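Long-range contacts in putative transcription protein (Pseudomonas aeruginosa PAO1, PDB 4GCV), which probably binds DNA and regulates transcription as a winged helix-turn-helix protein of the HxlR family, possibly in response to oxidative stress: residues I26-D31 against R55-L60; G35-D40 against Y80-K85; F96-N101 against V111-R116. The protein carries 2 engineered substitutions. One frame throughout, in Å; residues are numbered along the deposited sequence.

Contact 1: residues I26-D31 against R55-L60; sequences ILIMRD and RRLNAL
Segments 26-31 and 55-60, on helices 23-33 and 50-62, cross at -69°, with their axes 10.7 Å apart at closest. The contact between them is mainly apolar, and four of its five touching residues are buried. Ile28 does most of the work, using both of its branches. Its chi1 of -60° sets CG1 beside the backbone N and CG2 anti to it, and CG2 meets two leucine methyls of the facing helix. Ile28 CG2 lies 3.7 Å from Leu57 CD2. The same methyl lies 3.9 Å from Leu60 CD1. The other branch carries CD1 to the start of the Arg56 side chain, 3.6 Å from Arg56 CB, and the two side chains cross at about a right angle.

Selenomethionine at position 29 lays its CG and SE against the two methyls of Leu60. Its chain is bent at chi2 and chi3 and slides past Leu60 in the opposite direction. Met29 SE is 3.9 Å from Leu60 CD1, so this one leucine methyl touches both Ile28 and Met29.

Arg56 gives the contact only its aliphatic root. Beyond CB the chain bends at chi2 and carries the guanidinium off from helix 23-33, which keeps the charge off the apolar patch.

This packing belongs to the core of the helix-turn-helix domain. Phe42 and Leu46 of helix 39-46 lie against Ile28, Leu66 of strand 66-73 lies against Met29, Leu57 and Leu60, and Leu93 of helix 84-101 lies against Met29.

Contact 2: residues G35-D40 against Y80-K85; sequences GLRRFD and YVPTAK
The connection from helix 23-33 into the first helix of the helix-turn-helix, 39-46, pairs here with a wing strand, at the place where winged-helix folds often have their short first strand. The loop part of segment 35-40 meets the end of strand 76-82 by one backbone bond. Tyr80 N donates to Arg37 O at 2.9 Å. The donor lies in the carbonyl plane and on a lone pair, although the N-H points at the oxygen with an angle of only 142°. The same oxygen sits in the plane of the Tyr80 ring, at its edge, 3.4 Å from Tyr80 CD1.

Arg37 folds back along the strand, bent at chi2 and chi3. Its CD rests on Val81 CG1, and Arg37 NH2 is 3.3 Å from Pro82 CD. The guanidinium has Val81 CA over one face, toward the rim, and Gly35 O over the centre of the other. Arg37 NE bonds its own neighbour, Leu36 O, at 3.0 Å, from above the carbonyl plane. NH2 adds a weak bond to the same oxygen.

Arg37 thus joins the two segments through its backbone oxygen, while its side chain is tied to the loop and packed on the strand. The carbonyl oxygens near the guanidinium should favour its positive charge.

Contact 3: residues F96-N101 against V111-R116; sequences FVAWGN and VQLVER
Asn101 makes the one direct hydrogen bond between segments 96-101 and 111-116. Asn101 ND2 donates to Val111 O at a short 2.5 Å. The bond is nearly straight, with an N-H to acceptor angle of 170°. The oxygen lies in the amide plane of Asn101, and the donor lies in the carbonyl plane of Val111. Each partner thus lies in the plane of the other.

Two waters widen this grip. Water 1 donates to Asn101 OD1 and accepts from Val111 N at 2.7 Å. Water 2 accepts from Asn101 ND2 and from Leu113 N, the latter at 3.1 Å. One side-chain amide thus serves three backbone polar atoms of the strand, one directly and two through water.

Beside the amide lies an apolar patch. Val97 CG2 rests over the strand, 4.1 Å from Leu113 CB, and lies a looser 4.4 Å from Val111 CG1. The chi1 of Val97 is near eclipsed at -11°, which suggests some strain. Leu113 has CG anti to its backbone N, and its CD2 reaches Ala98 CB at 4.2 Å.

Further out, Ile13 of helix 12-19 packs on Asn101 and Val111, while Phe125 of strand 122-129 packs on Ala98 and Leu113. Residues 112-115 pair in an antiparallel ladder with a strand of the second subunit. Trp99, on the same helix as Asn101, bonds Lys85 O of the second subunit and meets Phe89 of that subunit edge-to-face.

The contact therefore fixes a strand of the dimer interface to a helix that also meets the other subunit. Using both OD1 and ND2 sets the orientation of the Asn101 amide, and the amide and its waters satisfy polar backbone atoms beside an apolar patch.

In the fold
From the N terminus, helix 23-33 opens contact 1, and segment 35-40 soon opens contact 2. Contact 1 closes first, at 55-60, after the chain has passed through helix 39-46. Contact 2 closes at 80-85, at the end of the second wing strand. The two therefore cross along the chain, and they also touch in space: Leu57 packs on Phe39 and Tyr80. Together they tie the helix-turn-helix to its wing. Contact 3 follows in series and closes the short loop after helix 84-101. The first turn of that helix belongs to contact 2 and a later part to contact 3. Ile26 packs on Phe96, which links helix 23-33 to helix 84-101; contacts 1 and 3 both touch the second subunit.

Contact 1: residues I26-D31 against R55-L60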
loop_
_atom_site.group_PDB
_atom_site.type_symbol
_atom_site.label_atom_id
_atom_site.label_comp_id
_atom_site.label_asym_id
_atom_site.label_seq_id
_atom_site.Cartn_x
_atom_site.Cartn_y
_atom_site.Cartn_z
ATOM N N ILE B 26 7.300 -5.708 -3.192
ATOM C CA ILE B 26 7.930 -4.399 -3.376
ATOM C C ILE B 26 9.220 -4.514 -4.118
ATOM O O ILE B 26 9.508 -3.713 -4.978
ATOM C CB ILE B 26 8.110 -3.696 -2.043
ATOM C CG1 ILE B 26 6.739 -3.233 -1.540
ATOM C CG2 ILE B 26 9.109 -2.536 -2.135
ATOM C CD1 ILE B 26 6.765 -3.002 -0.001
ATOM N N LEU B 27 9.992 -5.554 -3.829
ATOM C CA LEU B 27 11.300 -5.693 -4.426
ATOM C C LEU B 27 11.140 -6.061 -5.883
ATOM O O LEU B 27 11.782 -5.485 -6.743
ATOM C CB LEU B 27 12.131 -6.727 -3.641
ATOM C CG LEU B 27 12.676 -6.296 -2.276
ATOM C CD1 LEU B 27 13.580 -7.414 -1.746
ATOM C CD2 LEU B 27 13.506 -4.984 -2.365
ATOM N N ILE B 28 10.255 -7.008 -6.173
ATOM C CA ILE B 28 10.020 -7.410 -7.554
ATOM C C ILE B 28 9.390 -6.291 -8.393
ATOM O O ILE B 28 9.882 -5.966 -9.491
ATOM C CB ILE B 28 9.155 -8.698 -7.612
ATOM C CG1 ILE B 28 9.860 -9.852 -6.897
ATOM C CG2 ILE B 28 8.840 -9.091 -9.038
ATOM C CD1 ILE B 28 8.880 -10.970 -6.473
HETATM N N MSE B 29 8.342 -5.655 -7.881
HETATM C CA MSE B 29 7.752 -4.539 -8.627
HETATM C C MSE B 29 8.783 -3.457 -8.931
HETATM O O MSE B 29 8.894 -2.981 -10.085
HETATM C CB MSE B 29 6.539 -3.976 -7.903
HETATM C CG MSE B 29 5.360 -4.907 -7.894
HETATM SE SE MSE B 29 4.864 -5.353 -9.809
HETATM C CE MSE B 29 3.938 -3.665 -10.108
ATOM N N ARG B 30 9.577 -3.083 -7.926
ATOM C CA ARG B 30 10.648 -2.132 -8.138
ATOM C C ARG B 30 11.574 -2.516 -9.294
ATOM O O ARG B 30 11.854 -1.699 -10.179
ATOM C CB ARG B 30 11.463 -1.989 -6.851
ATOM C CG ARG B 30 12.452 -0.898 -6.892
ATOM C CD ARG B 30 13.305 -0.849 -5.592
ATOM N NE ARG B 30 14.412 0.073 -5.798
ATOM C CZ ARG B 30 15.529 -0.248 -6.443
ATOM N NH1 ARG B 30 15.685 -1.484 -6.919
ATOM N NH2 ARG B 30 16.493 0.661 -6.624
ATOM N N ASP B 31 12.053 -3.753 -9.289
ATOM C CA ASP B 31 12.940 -4.208 -10.362
ATOM C C ASP B 31 12.224 -4.260 -11.697
ATOM O O ASP B 31 12.843 -3.981 -12.725
ATOM C CB ASP B 31 13.448 -5.629 -10.075
ATOM C CG ASP B 31 14.577 -5.680 -9.083
ATOM O OD1 ASP B 31 15.339 -4.687 -8.969
ATOM O OD2 ASP B 31 14.721 -6.756 -8.423
ATOM N N ARG B 55 5.825 -18.001 -7.349
ATOM C CA ARG B 55 4.566 -17.776 -6.692
ATOM C C ARG B 55 4.292 -16.263 -6.640
ATOM O O ARG B 55 3.165 -15.818 -6.849
ATOM C CB ARG B 55 4.580 -18.404 -5.302
ATOM C CG ARG B 55 3.430 -19.392 -5.090
ATOM C CD ARG B 55 3.769 -20.463 -4.026
ATOM N NE ARG B 55 4.591 -19.890 -2.965
ATOM C CZ ARG B 55 5.653 -20.501 -2.439
ATOM N NH1 ARG B 55 6.013 -21.698 -2.888
ATOM N NH2 ARG B 55 6.380 -19.900 -1.487
ATOM N N ARG B 56 5.331 -15.481 -6.371
ATOM C CA ARG B 56 5.219 -14.025 -6.197
ATOM C C ARG B 56 4.967 -13.337 -7.552
ATOM O O ARG B 56 4.136 -12.432 -7.652
ATOM C CB ARG B 56 6.475 -13.444 -5.523
ATOM C CG ARG B 56 6.583 -13.602 -3.991
ATOM C CD ARG B 56 5.425 -12.959 -3.218
ATOM N NE ARG B 56 5.640 -12.884 -1.761
ATOM C CZ ARG B 56 5.930 -13.925 -0.977
ATOM N NH1 ARG B 56 6.082 -15.137 -1.501
ATOM N NH2 ARG B 56 6.095 -13.764 0.333
ATOM N N LEU B 57 5.665 -13.781 -8.598
ATOM C CA LEU B 57 5.348 -13.329 -9.975
ATOM C C LEU B 57 3.914 -13.634 -10.370
ATOM O O LEU B 57 3.195 -12.741 -10.805
ATOM C CB LEU B 57 6.324 -13.894 -11.017
ATOM C CG LEU B 57 7.730 -13.276 -10.949
ATOM C CD1 LEU B 57 8.682 -14.070 -11.807
ATOM C CD2 LEU B 57 7.753 -11.783 -11.324
ATOM N N ASN B 58 3.485 -14.876 -10.194
ATOM C CA ASN B 58 2.126 -15.245 -10.557
ATOM C C ASN B 58 1.114 -14.413 -9.800
ATOM O O ASN B 58 0.102 -14.062 -10.380
ATOM C CB ASN B 58 1.839 -16.710 -10.293
ATOM C CG ASN B 58 2.639 -17.637 -11.197
ATOM O OD1 ASN B 58 3.251 -17.204 -12.193
ATOM N ND2 ASN B 58 2.673 -18.926 -10.827
ATOM N N ALA B 59 1.370 -14.124 -8.528
ATOM C CA ALA B 59 0.419 -13.357 -7.745
ATOM C C ALA B 59 0.390 -11.903 -8.253
ATOM O O ALA B 59 -0.685 -11.306 -8.328
ATOM C CB ALA B 59 0.741 -13.402 -6.176
ATOM N N LEU B 60 1.556 -11.345 -8.596
ATOM C CA LEU B 60 1.597 -10.004 -9.203
ATOM C C LEU B 60 0.822 -9.959 -10.545
ATOM O O LEU B 60 0.088 -9.012 -10.830
ATOM C CB LEU B 60 3.032 -9.521 -9.354
ATOM C CG LEU B 60 3.596 -9.167 -7.984
ATOM C CD1 LEU B 60 5.041 -8.828 -8.158
ATOM C CD2 LEU B 60 2.798 -8.004 -7.383
#

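Contact 2: residues G35-D40 against Y80-K85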
loop_
_atom_site.group_PDB
_atom_site.type_symbol
_atom_site.label_atom_id
_atom_site.label_comp_id
_atom_site.label_asym_id
_atom_site.label_seq_id
_atom_site.Cartn_x
_atom_site.Cartn_y
_atom_site.Cartn_z
ATOM N N GLY B 35 13.014 -1.992 -15.371
ATOM C CA GLY B 35 13.406 -2.658 -16.613
ATOM C C GLY B 35 13.757 -4.149 -16.585
ATOM O O GLY B 35 13.921 -4.760 -17.636
ATOM N N LEU B 36 13.845 -4.758 -15.407
ATOM C CA LEU B 36 14.076 -6.216 -15.339
ATOM C C LEU B 36 12.871 -7.007 -15.879
ATOM O O LEU B 36 11.750 -6.626 -15.613
ATOM C CB LEU B 36 14.376 -6.605 -13.902
ATOM C CG LEU B 36 15.868 -6.785 -13.650
ATOM C CD1 LEU B 36 16.731 -5.770 -14.412
ATOM C CD2 LEU B 36 16.238 -6.842 -12.133
ATOM N N ARG B 37 13.098 -8.098 -16.604
ATOM C CA ARG B 37 12.027 -8.775 -17.372
ATOM C C ARG B 37 12.029 -10.276 -17.176
ATOM O O ARG B 37 10.976 -10.881 -17.079
ATOM C CB ARG B 37 12.213 -8.613 -18.917
ATOM C CG ARG B 37 12.019 -7.247 -19.557
ATOM C CD ARG B 37 10.584 -6.721 -19.505
ATOM N NE ARG B 37 10.369 -6.025 -18.243
ATOM C CZ ARG B 37 10.095 -4.725 -18.102
ATOM N NH1 ARG B 37 9.962 -3.943 -19.168
ATOM N NH2 ARG B 37 9.950 -4.226 -16.864
ATOM N N ARG B 38 13.213 -10.876 -17.236
ATOM C CA ARG B 38 13.342 -12.333 -17.322
ATOM C C ARG B 38 13.498 -12.986 -15.961
ATOM O O ARG B 38 14.117 -12.423 -15.072
ATOM C CB ARG B 38 14.500 -12.692 -18.221
ATOM C CG ARG B 38 14.105 -12.521 -19.688
ATOM C CD ARG B 38 15.147 -11.741 -20.476
ATOM N NE ARG B 38 16.527 -12.064 -20.107
ATOM C CZ ARG B 38 17.570 -11.248 -20.305
ATOM N NH1 ARG B 38 17.388 -10.043 -20.861
ATOM N NH2 ARG B 38 18.797 -11.627 -19.936
ATOM N N PHE B 39 12.914 -14.163 -15.805
ATOM C CA PHE B 39 12.901 -14.856 -14.561
ATOM C C PHE B 39 14.292 -14.864 -13.923
ATOM O O PHE B 39 14.418 -14.561 -12.723
ATOM C CB PHE B 39 12.421 -16.280 -14.760
ATOM C CG PHE B 39 12.169 -17.025 -13.468
ATOM C CD1 PHE B 39 13.185 -17.788 -12.873
ATOM C CD2 PHE B 39 10.907 -17.010 -12.882
ATOM C CE1 PHE B 39 12.946 -18.491 -11.703
ATOM C CE2 PHE B 39 10.655 -17.724 -11.707
ATOM C CZ PHE B 39 11.667 -18.457 -11.116
ATOM N N ASP B 40 15.327 -15.191 -14.710
ATOM C CA ASP B 40 16.673 -15.251 -14.149
ATOM C C ASP B 40 17.244 -13.914 -13.671
ATOM O O ASP B 40 17.972 -13.887 -12.671
ATOM C CB ASP B 40 17.653 -15.992 -15.059
ATOM C CG ASP B 40 17.563 -17.515 -14.889
ATOM O OD1 ASP B 40 16.838 -17.990 -13.978
ATOM O OD2 ASP B 40 18.190 -18.239 -15.684
ATOM N N TYR B 80 8.235 -10.522 -17.840
ATOM C CA TYR B 80 7.198 -9.947 -16.990
ATOM C C TYR B 80 7.318 -8.455 -17.046
ATOM O O TYR B 80 8.325 -7.885 -16.635
ATOM C CB TYR B 80 7.372 -10.422 -15.525
ATOM C CG TYR B 80 7.300 -11.904 -15.410
ATOM C CD1 TYR B 80 8.377 -12.695 -15.765
ATOM C CD2 TYR B 80 6.144 -12.525 -15.021
ATOM C CE1 TYR B 80 8.294 -14.087 -15.714
ATOM C CE2 TYR B 80 6.054 -13.911 -14.939
ATOM C CZ TYR B 80 7.129 -14.676 -15.282
ATOM O OH TYR B 80 7.045 -16.036 -15.243
ATOM N N VAL B 81 6.294 -7.796 -17.528
ATOM C CA VAL B 81 6.426 -6.394 -17.773
ATOM C C VAL B 81 5.313 -5.690 -17.029
ATOM O O VAL B 81 4.200 -6.214 -16.971
ATOM C CB VAL B 81 6.388 -6.085 -19.315
ATOM C CG1 VAL B 81 6.864 -7.258 -20.099
ATOM C CG2 VAL B 81 5.045 -5.725 -19.747
ATOM N N PRO B 82 5.593 -4.507 -16.465
ATOM C CA PRO B 82 4.535 -3.850 -15.746
ATOM C C PRO B 82 3.415 -3.363 -16.643
ATOM O O PRO B 82 3.566 -3.080 -17.790
ATOM C CB PRO B 82 5.238 -2.652 -15.070
ATOM C CG PRO B 82 6.756 -2.922 -15.287
ATOM C CD PRO B 82 6.766 -3.636 -16.582
ATOM N N THR B 83 2.295 -3.224 -16.011
ATOM C CA THR B 83 1.013 -3.018 -16.580
ATOM C C THR B 83 0.777 -1.556 -16.197
ATOM O O THR B 83 1.541 -0.967 -15.363
ATOM C CB THR B 83 0.185 -3.994 -15.748
ATOM O OG1 THR B 83 -0.488 -4.952 -16.574
ATOM C CG2 THR B 83 -0.637 -3.359 -14.714
ATOM N N ALA B 84 -0.272 -0.962 -16.726
ATOM C CA ALA B 84 -0.563 0.414 -16.367
ATOM C C ALA B 84 -0.868 0.536 -14.859
ATOM O O ALA B 84 -0.309 1.383 -14.155
ATOM C CB ALA B 84 -1.697 1.007 -17.299
ATOM N N LYS B 85 -1.708 -0.356 -14.348
ATOM C CA LYS B 85 -1.900 -0.476 -12.884
ATOM C C LYS B 85 -0.611 -0.593 -12.065
ATOM O O LYS B 85 -0.465 0.022 -11.020
ATOM C CB LYS B 85 -2.768 -1.683 -12.554
ATOM C CG LYS B 85 -4.264 -1.388 -12.608
ATOM C CD LYS B 85 -5.026 -2.641 -12.178
ATOM C CE LYS B 85 -6.484 -2.359 -11.889
ATOM N NZ LYS B 85 -7.024 -1.411 -12.893
#

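Contact 3: residues F96-N101 against V111-R116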
loop_
_atom_site.group_PDB
_atom_site.type_symbol
_atom_site.label_atom_id
_atom_site.label_comp_id
_atom_site.label_asym_id
_atom_site.label_seq_id
_atom_site.Cartn_x
_atom_site.Cartn_y
_atom_site.Cartn_z
ATOM N N PHE B 96 4.399 2.057 1.311
ATOM C CA PHE B 96 4.724 0.994 2.260
ATOM C C PHE B 96 6.075 1.291 2.868
ATOM O O PHE B 96 6.283 1.013 4.046
ATOM C CB PHE B 96 4.779 -0.398 1.614
ATOM C CG PHE B 96 3.441 -1.133 1.621
ATOM C CD1 PHE B 96 3.004 -1.791 2.755
ATOM C CD2 PHE B 96 2.608 -1.121 0.491
ATOM C CE1 PHE B 96 1.761 -2.456 2.763
ATOM C CE2 PHE B 96 1.366 -1.772 0.522
ATOM C CZ PHE B 96 0.961 -2.441 1.639
ATOM N N VAL B 97 7.011 1.837 2.076
ATOM C CA VAL B 97 8.267 2.138 2.692
ATOM C C VAL B 97 8.281 3.290 3.695
ATOM O O VAL B 97 8.914 3.155 4.709
ATOM C CB VAL B 97 9.538 2.011 1.779
ATOM C CG1 VAL B 97 9.311 1.326 0.424
ATOM C CG2 VAL B 97 10.432 3.189 1.804
ATOM N N ALA B 98 7.510 4.353 3.428
ATOM C CA ALA B 98 7.370 5.478 4.302
ATOM C C ALA B 98 6.723 4.959 5.595
ATOM O O ALA B 98 7.156 5.318 6.696
ATOM C CB ALA B 98 6.520 6.619 3.656
ATOM N N TRP B 99 5.726 4.095 5.449
ATOM C CA TRP B 99 5.133 3.388 6.575
ATOM C C TRP B 99 6.142 2.584 7.420
ATOM O O TRP B 99 6.153 2.738 8.633
ATOM C CB TRP B 99 4.043 2.446 6.105
ATOM C CG TRP B 99 3.498 1.632 7.203
ATOM C CD1 TRP B 99 2.618 2.035 8.173
ATOM C CD2 TRP B 99 3.802 0.264 7.470
ATOM N NE1 TRP B 99 2.353 0.977 9.034
ATOM C CE2 TRP B 99 3.068 -0.119 8.611
ATOM C CE3 TRP B 99 4.606 -0.699 6.827
ATOM C CZ2 TRP B 99 3.118 -1.417 9.134
ATOM C CZ3 TRP B 99 4.655 -1.984 7.365
ATOM C CH2 TRP B 99 3.916 -2.322 8.504
ATOM N N GLY B 100 6.929 1.727 6.775
ATOM C CA GLY B 100 7.926 0.891 7.416
ATOM C C GLY B 100 8.996 1.732 8.108
ATOM O O GLY B 100 9.468 1.380 9.168
ATOM N N ASN B 101 9.363 2.855 7.503
ATOM C CA ASN B 101 10.386 3.738 8.074
ATOM C C ASN B 101 9.880 4.700 9.144
ATOM O O ASN B 101 10.645 5.360 9.799
ATOM C CB ASN B 101 11.120 4.487 6.987
ATOM C CG ASN B 101 12.280 3.696 6.434
ATOM O OD1 ASN B 101 12.853 2.841 7.130
ATOM N ND2 ASN B 101 12.646 3.973 5.167
ATOM N N VAL B 111 16.498 0.832 4.027
ATOM C CA VAL B 111 15.755 1.183 2.803
ATOM C C VAL B 111 15.197 2.601 2.947
ATOM O O VAL B 111 14.658 2.956 3.984
ATOM C CB VAL B 111 14.598 0.178 2.543
ATOM C CG1 VAL B 111 13.873 0.494 1.290
ATOM C CG2 VAL B 111 15.128 -1.267 2.469
ATOM N N GLN B 112 15.307 3.412 1.896
ATOM C CA GLN B 112 14.869 4.798 1.978
ATOM C C GLN B 112 14.120 5.241 0.735
ATOM O O GLN B 112 14.501 4.918 -0.404
ATOM C CB GLN B 112 16.068 5.711 2.124
ATOM C CG GLN B 112 16.767 5.572 3.412
ATOM C CD GLN B 112 17.873 6.576 3.580
ATOM O OE1 GLN B 112 18.525 6.978 2.606
ATOM N NE2 GLN B 112 18.120 6.975 4.826
ATOM N N LEU B 113 13.075 6.024 0.980
ATOM C CA LEU B 113 12.420 6.794 -0.050
ATOM C C LEU B 113 13.159 8.126 -0.127
ATOM O O LEU B 113 13.187 8.866 0.879
ATOM C CB LEU B 113 10.938 6.939 0.343
ATOM C CG LEU B 113 9.903 7.632 -0.541
ATOM C CD1 LEU B 113 9.759 6.896 -1.887
ATOM C CD2 LEU B 113 8.552 7.752 0.195
ATOM N N VAL B 114 13.801 8.403 -1.282
ATOM C CA VAL B 114 14.535 9.650 -1.532
ATOM C C VAL B 114 14.120 10.402 -2.800
ATOM O O VAL B 114 13.408 9.871 -3.655
ATOM C CB VAL B 114 16.078 9.456 -1.621
ATOM C CG1 VAL B 114 16.647 8.803 -0.360
ATOM C CG2 VAL B 114 16.488 8.671 -2.840
ATOM N N GLU B 115 14.548 11.644 -2.913
ATOM C CA GLU B 115 14.360 12.381 -4.157
ATOM C C GLU B 115 15.369 11.773 -5.131
ATOM O O GLU B 115 16.532 11.658 -4.793
ATOM C CB GLU B 115 14.619 13.885 -4.003
ATOM C CG GLU B 115 14.672 14.621 -5.367
ATOM C CD GLU B 115 14.946 16.097 -5.270
ATOM O OE1 GLU B 115 14.284 16.881 -5.994
ATOM O OE2 GLU B 115 15.836 16.495 -4.497
ATOM N N ARG B 116 14.920 11.324 -6.298
ATOM C CA ARG B 116 15.848 10.594 -7.195
ATOM C C ARG B 116 17.088 11.437 -7.588
ATOM O O ARG B 116 18.194 10.915 -7.637
ATOM C CB ARG B 116 15.147 10.005 -8.418
ATOM C CG ARG B 116 16.137 9.388 -9.474
ATOM C CD ARG B 116 15.503 8.160 -10.155
ATOM N NE ARG B 116 16.369 6.969 -10.095
ATOM C CZ ARG B 116 15.933 5.705 -10.104
ATOM N NH1 ARG B 116 14.626 5.433 -10.164
ATOM N NH2 ARG B 116 16.811 4.709 -10.046
HETATM O O HOH W 1 15.052 1.132 6.330
HETATM O O HOH W 2 11.748 6.682 3.721
#